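Local coordinates for eukaryotic translation initiation factor 4 gamma 2 (Homo sapiens, PDB 4IUL), which probably supports translation initiation as a HEAT-repeat scaffold of the eIF4G family, its MIF4G domain interacting with the helicase eIF4A, at residues E141-Q144 and R145-K149. Numbering follows the deposited sequence.
Sequences EEEQ and RAIAK
I147 lies one helical turn on from E143, and its side chain runs back over that turn. I147 CB rests against backbone oxygen, 3.5 Å from Q144 O. I147 CG1 then comes closer to the preceding carbonyl, 3.4 Å from E143 O, because it is anti to its own carbonyl carbon (chi1 -73°) and so folds back toward the start of the helix. At the tip, I147 CD1 still borders E143 O and lies 4.2 Å from E143 OE1, an apolar methyl beside a carboxylate oxygen, in van der Waals range and no more. The carboxylate gets there because E143 bends at chi2 (57°), and the two side chains pass each other at an oblique angle. With an alanine here, CG1, CG2 and CD1 would be gone, which would probably leave E143 O less covered by hydrocarbon and E143 OE1 without its two aliphatic contacts.

Beneath this, backbone bonds from residue i+4 to i carry the turn. R145 N reaches E141 O at 3.1 Å and A146 N reaches E142 O at 3.3 Å, both fairly straight at hydrogen. I147 N has weaker geometry, divided between E143 O and Q144 O, each bond bent. Q144 O also accepts A148 N, 3.1 Å away, so two N-H groups converge on that oxygen. E142 OE2 and R145 NE stay 5.8 Å apart, too far for contact, although their opposite charges may attract weakly.

The whole forms the opening turns of helix 141-163, held by i+4 to i backbone bonds and largely on the surface of the all-helical MIF4G domain. R145, the buried member, turns to Y130 and R186 in loops, with a long, weak ion pair to D131; together with K149 it also touches V127 of helix 107-127.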
ATOM      1  N   GLU A 141     -24.170  12.969  -0.523  1.00 80.42           N
ATOM      2  CA  GLU A 141     -23.409  12.063   0.322  1.00 79.36           C
ATOM      3  C   GLU A 141     -22.973  10.836  -0.478  1.00 78.90           C
ATOM      4  O   GLU A 141     -21.919  10.257  -0.221  1.00 78.21           O
ATOM      5  CB  GLU A 141     -24.274  11.620   1.504  1.00 79.57           C
ATOM      6  CG  GLU A 141     -24.776  12.763   2.380  1.00 79.74           C
ATOM      7  CD  GLU A 141     -25.921  12.347   3.290  1.00 79.73           C
ATOM      8  OE1 GLU A 141     -27.025  12.079   2.771  1.00 79.77           O
ATOM      9  OE2 GLU A 141     -25.718  12.282   4.520  1.00 80.00           O
ATOM     10  N   GLU A 142     -23.793  10.446  -1.450  1.00 78.60           N
ATOM     11  CA  GLU A 142     -23.497   9.281  -2.276  1.00 77.69           C
ATOM     12  C   GLU A 142     -22.236   9.479  -3.100  1.00 76.02           C
ATOM     13  O   GLU A 142     -21.463   8.544  -3.297  1.00 75.65           O
ATOM     14  CB  GLU A 142     -24.672   8.974  -3.206  1.00 78.88           C
ATOM     15  CG  GLU A 142     -24.484   7.706  -4.028  1.00 80.92           C
ATOM     16  CD  GLU A 142     -24.242   6.479  -3.161  1.00 82.30           C
ATOM     17  OE1 GLU A 142     -25.090   6.189  -2.289  1.00 82.52           O
ATOM     18  OE2 GLU A 142     -23.207   5.803  -3.354  1.00 82.72           O
ATOM     19  N   GLU A 143     -22.032  10.697  -3.585  1.00 74.26           N
ATOM     20  CA  GLU A 143     -20.849  10.989  -4.379  1.00 72.71           C
ATOM     21  C   GLU A 143     -19.608  10.985  -3.488  1.00 70.86           C
ATOM     22  O   GLU A 143     -18.504  10.668  -3.932  1.00 70.48           O
ATOM     23  CB  GLU A 143     -20.994  12.345  -5.066  1.00 73.67           C
ATOM     24  CG  GLU A 143     -19.764  12.758  -5.850  1.00 76.09           C
ATOM     25  CD  GLU A 143     -19.372  11.736  -6.903  1.00 78.01           C
ATOM     26  OE1 GLU A 143     -18.307  11.915  -7.532  1.00 79.30           O
ATOM     27  OE2 GLU A 143     -20.126  10.759  -7.105  1.00 78.81           O
ATOM     28  N   GLN A 144     -19.802  11.335  -2.224  1.00 68.64           N
ATOM     29  CA  GLN A 144     -18.713  11.374  -1.267  1.00 66.28           C
ATOM     30  C   GLN A 144     -18.199   9.962  -0.998  1.00 64.98           C
ATOM     31  O   GLN A 144     -16.994   9.715  -1.017  1.00 64.17           O
ATOM     32  CB  GLN A 144     -19.198  12.007   0.036  1.00 67.41           C
ATOM     33  CG  GLN A 144     -18.150  12.845   0.717  1.00 68.70           C
ATOM     34  CD  GLN A 144     -17.470  13.783  -0.258  1.00 70.95           C
ATOM     35  OE1 GLN A 144     -18.133  14.494  -1.017  1.00 71.55           O
ATOM     36  NE2 GLN A 144     -16.141  13.789  -0.246  1.00 71.58           N
ATOM     37  N   ARG A 145     -19.123   9.038  -0.753  1.00 62.80           N
ATOM     38  CA  ARG A 145     -18.765   7.656  -0.478  1.00 61.45           C
ATOM     39  C   ARG A 145     -18.009   7.031  -1.645  1.00 60.01           C
ATOM     40  O   ARG A 145     -17.063   6.275  -1.441  1.00 59.92           O
ATOM     41  CB  ARG A 145     -20.020   6.829  -0.183  1.00 62.28           C
ATOM     42  CG  ARG A 145     -19.722   5.429   0.333  1.00 64.42           C
ATOM     43  CD  ARG A 145     -20.996   4.642   0.607  1.00 67.45           C
ATOM     44  NE  ARG A 145     -20.734   3.422   1.374  1.00 70.79           N
ATOM     45  CZ  ARG A 145     -20.020   2.384   0.937  1.00 71.97           C
ATOM     46  NH1 ARG A 145     -19.483   2.399  -0.279  1.00 72.45           N
ATOM     47  NH2 ARG A 145     -19.836   1.330   1.724  1.00 70.96           N
ATOM     48  N   ALA A 146     -18.422   7.355  -2.866  1.00 58.61           N
ATOM     49  CA  ALA A 146     -17.781   6.806  -4.057  1.00 57.27           C
ATOM     50  C   ALA A 146     -16.335   7.271  -4.201  1.00 56.36           C
ATOM     51  O   ALA A 146     -15.498   6.569  -4.772  1.00 55.80           O
ATOM     52  CB  ALA A 146     -18.576   7.184  -5.296  1.00 57.27           C
ATOM     53  N   ILE A 147     -16.041   8.460  -3.689  1.00 54.90           N
ATOM     54  CA  ILE A 147     -14.688   8.986  -3.764  1.00 53.45           C
ATOM     55  C   ILE A 147     -13.807   8.315  -2.709  1.00 52.04           C
ATOM     56  O   ILE A 147     -12.653   7.979  -2.978  1.00 51.85           O
ATOM     57  CB  ILE A 147     -14.677  10.519  -3.572  1.00 54.15           C
ATOM     58  CG1 ILE A 147     -15.229  11.194  -4.828  1.00 54.93           C
ATOM     59  CG2 ILE A 147     -13.268  11.007  -3.284  1.00 54.11           C
ATOM     60  CD1 ILE A 147     -15.342  12.697  -4.721  1.00 55.78           C
ATOM     61  N   ALA A 148     -14.357   8.110  -1.515  1.00 49.93           N
ATOM     62  CA  ALA A 148     -13.613   7.475  -0.432  1.00 48.92           C
ATOM     63  C   ALA A 148     -13.341   6.012  -0.771  1.00 48.63           C
ATOM     64  O   ALA A 148     -12.338   5.436  -0.345  1.00 46.88           O
ATOM     65  CB  ALA A 148     -14.395   7.570   0.867  1.00 47.58           C
ATOM     66  N   LYS A 149     -14.247   5.419  -1.542  1.00 48.48           N
ATOM     67  CA  LYS A 149     -14.111   4.031  -1.954  1.00 48.51           C
ATOM     68  C   LYS A 149     -12.922   3.936  -2.916  1.00 47.54           C
ATOM     69  O   LYS A 149     -12.210   2.932  -2.946  1.00 47.08           O
ATOM     70  CB  LYS A 149     -15.393   3.568  -2.648  1.00 51.12           C
ATOM     71  CG  LYS A 149     -15.630   2.068  -2.623  1.00 53.35           C
ATOM     72  CD  LYS A 149     -16.073   1.587  -1.241  1.00 53.64           C
ATOM     73  CE  LYS A 149     -16.398   0.095  -1.263  1.00 54.58           C
ATOM     74  NZ  LYS A 149     -16.872  -0.412   0.057  1.00 54.98           N
TER